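Local coordinates for protein methyltransferase (Thermus thermophilus, PDB 1WS6) that probably transfers a methyl group from S-adenosylmethionine to a substrate, as a methyltransferase with a Rossmann-like fold, at residues A[3-8]-A[26-31]. Residues are numbered along the deposited sequence; the frame is centred on the assembly and turned at random.
Sequences RILGGK and RLRKAL
Helix 25-38 of this Rossmann-like methyltransferase fold is tied to the start of the loop after strand 2-3 by the guanidinium of Arg28, which grips the carbonyl of Arg3. Arg28 NH1 donates to Arg3 O at 3.1 Å with an N-H...O angle of 160°, and Arg28 NH2 adds a weak, more bent bond to the same oxygen at 3.5 Å. Arg3 O lies within 6° of the guanidinium plane, so the group meets it edge-on, although NH1 sits above the carbonyl plane of Arg3. A water at the same edge accepts from Arg3 N at 3.0 Å and, weakly, from Arg28 NH2. In the fold, residues 3-8 run from the end of strand 2-3 into the connection to its antiparallel partner 13-14 and also pack on helix 54-61, whose Glu58 accepts from the backbone N of Leu5 and Gly6 and forms a long, weak ion pair with Arg28. Leu5 crosses Arg28 at about a right angle, its CD2 4.0 Å above the guanidinium centre, while Leu5 CD1 approaches Arg28 NH2 at 3.6 Å. Leu5 CD2 also reaches the helix backbone, 3.8 Å from Lys29 N. The Arg28 chain bends at chi3 (-57°), which brings the face of its guanidinium against Leu5 CD2. A leucine in place of Arg28 would probably leave the Arg3 carbonyl without its donor from the helix and deprive Leu5 of the flat surface it covers.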
loop_
_atom_site.group_PDB
_atom_site.type_symbol
_atom_site.label_atom_id
_atom_site.label_comp_id
_atom_site.label_asym_id
_atom_site.label_seq_id
_atom_site.Cartn_x
_atom_site.Cartn_y
_atom_site.Cartn_z
ATOM N N ARG A 3 1.549 -7.393 -13.083
ATOM C CA ARG A 3 0.380 -8.237 -12.882
ATOM C C ARG A 3 0.100 -8.524 -11.417
ATOM O O ARG A 3 1.003 -8.484 -10.575
ATOM C CB ARG A 3 0.564 -9.579 -13.601
ATOM C CG ARG A 3 0.737 -9.491 -15.111
ATOM C CD ARG A 3 1.066 -10.852 -15.722
ATOM N NE ARG A 3 1.303 -10.764 -17.162
ATOM C CZ ARG A 3 0.363 -10.483 -18.063
ATOM N NH1 ARG A 3 -0.888 -10.268 -17.684
ATOM N NH2 ARG A 3 0.674 -10.398 -19.348
ATOM N N ILE A 4 -1.169 -8.803 -11.123
ATOM C CA ILE A 4 -1.575 -9.168 -9.781
ATOM C C ILE A 4 -0.862 -10.508 -9.608
ATOM O O ILE A 4 -0.856 -11.321 -10.525
ATOM C CB ILE A 4 -3.103 -9.393 -9.700
ATOM C CG1 ILE A 4 -3.850 -8.087 -10.000
ATOM C CG2 ILE A 4 -3.479 -9.942 -8.324
ATOM C CD1 ILE A 4 -3.526 -6.946 -9.045
ATOM N N LEU A 5 -0.253 -10.739 -8.455
ATOM C CA LEU A 5 0.465 -11.987 -8.219
ATOM C C LEU A 5 -0.371 -13.162 -7.724
ATOM O O LEU A 5 -0.100 -14.301 -8.090
ATOM C CB LEU A 5 1.623 -11.747 -7.243
ATOM C CG LEU A 5 2.941 -11.335 -7.901
ATOM C CD1 LEU A 5 2.686 -10.654 -9.244
ATOM C CD2 LEU A 5 3.696 -10.423 -6.955
ATOM N N GLY A 6 -1.376 -12.897 -6.896
ATOM C CA GLY A 6 -2.200 -13.982 -6.381
ATOM C C GLY A 6 -3.645 -13.606 -6.114
ATOM O O GLY A 6 -4.083 -12.503 -6.445
ATOM N N GLY A 7 -4.398 -14.524 -5.521
ATOM C CA GLY A 7 -5.786 -14.238 -5.221
ATOM C C GLY A 7 -6.718 -14.233 -6.418
ATOM O O GLY A 7 -6.345 -14.654 -7.511
ATOM N N LYS A 8 -7.933 -13.737 -6.202
ATOM C CA LYS A 8 -8.967 -13.687 -7.227
ATOM C C LYS A 8 -8.610 -13.076 -8.579
ATOM O O LYS A 8 -9.209 -13.439 -9.594
ATOM C CB LYS A 8 -10.209 -12.989 -6.662
ATOM C CG LYS A 8 -11.021 -13.881 -5.727
ATOM C CD LYS A 8 -12.089 -13.115 -4.950
ATOM C CE LYS A 8 -11.470 -12.282 -3.828
ATOM N NZ LYS A 8 -12.487 -11.559 -3.005
ATOM N N ARG A 26 9.763 -9.177 -6.582
ATOM C CA ARG A 26 10.076 -10.023 -5.439
ATOM C C ARG A 26 9.714 -9.337 -4.128
ATOM O O ARG A 26 9.494 -9.992 -3.112
ATOM C CB ARG A 26 11.536 -10.492 -5.451
ATOM C CG ARG A 26 12.592 -9.461 -5.749
ATOM C CD ARG A 26 13.905 -10.174 -6.157
ATOM N NE ARG A 26 14.383 -11.122 -5.146
ATOM C CZ ARG A 26 15.048 -10.785 -4.040
ATOM N NH1 ARG A 26 15.330 -9.513 -3.786
ATOM N NH2 ARG A 26 15.431 -11.723 -3.183
ATOM N N LEU A 27 9.620 -8.014 -4.178
ATOM C CA LEU A 27 9.237 -7.208 -3.029
ATOM C C LEU A 27 7.758 -7.514 -2.741
ATOM O O LEU A 27 7.416 -8.035 -1.678
ATOM C CB LEU A 27 9.414 -5.727 -3.378
ATOM C CG LEU A 27 9.064 -4.559 -2.448
ATOM C CD1 LEU A 27 7.588 -4.597 -2.050
ATOM C CD2 LEU A 27 9.952 -4.601 -1.243
ATOM N N ARG A 28 6.890 -7.194 -3.700
ATOM C CA ARG A 28 5.461 -7.437 -3.543
ATOM C C ARG A 28 5.180 -8.883 -3.178
ATOM O O ARG A 28 4.407 -9.164 -2.255
ATOM C CB ARG A 28 4.700 -7.109 -4.827
ATOM C CG ARG A 28 4.530 -5.638 -5.108
ATOM C CD ARG A 28 3.690 -5.433 -6.355
ATOM N NE ARG A 28 4.251 -6.109 -7.525
ATOM C CZ ARG A 28 3.510 -6.696 -8.458
ATOM N NH1 ARG A 28 2.185 -6.683 -8.348
ATOM N NH2 ARG A 28 4.079 -7.309 -9.488
ATOM N N LYS A 29 5.803 -9.796 -3.913
ATOM C CA LYS A 29 5.616 -11.214 -3.664
ATOM C C LYS A 29 6.022 -11.591 -2.246
ATOM O O LYS A 29 5.363 -12.415 -1.612
ATOM C CB LYS A 29 6.425 -12.050 -4.658
ATOM C CG LYS A 29 6.265 -13.540 -4.456
ATOM C CD LYS A 29 7.029 -14.335 -5.499
ATOM C CE LYS A 29 6.651 -15.828 -5.448
ATOM N NZ LYS A 29 6.991 -16.469 -4.144
ATOM N N ALA A 30 7.100 -10.994 -1.744
ATOM C CA ALA A 30 7.551 -11.323 -0.390
ATOM C C ALA A 30 6.627 -10.721 0.658
ATOM O O ALA A 30 6.234 -11.396 1.608
ATOM C CB ALA A 30 8.992 -10.842 -0.162
ATOM N N LEU A 31 6.272 -9.456 0.484
ATOM C CA LEU A 31 5.392 -8.802 1.437
ATOM C C LEU A 31 4.116 -9.609 1.672
ATOM O O LEU A 31 3.731 -9.850 2.815
ATOM C CB LEU A 31 5.013 -7.393 0.964
ATOM C CG LEU A 31 3.994 -6.770 1.930
ATOM C CD1 LEU A 31 4.599 -6.720 3.325
ATOM C CD2 LEU A 31 3.583 -5.393 1.473
HETATM O O HOH W 1 4.139 -8.720 -12.349
#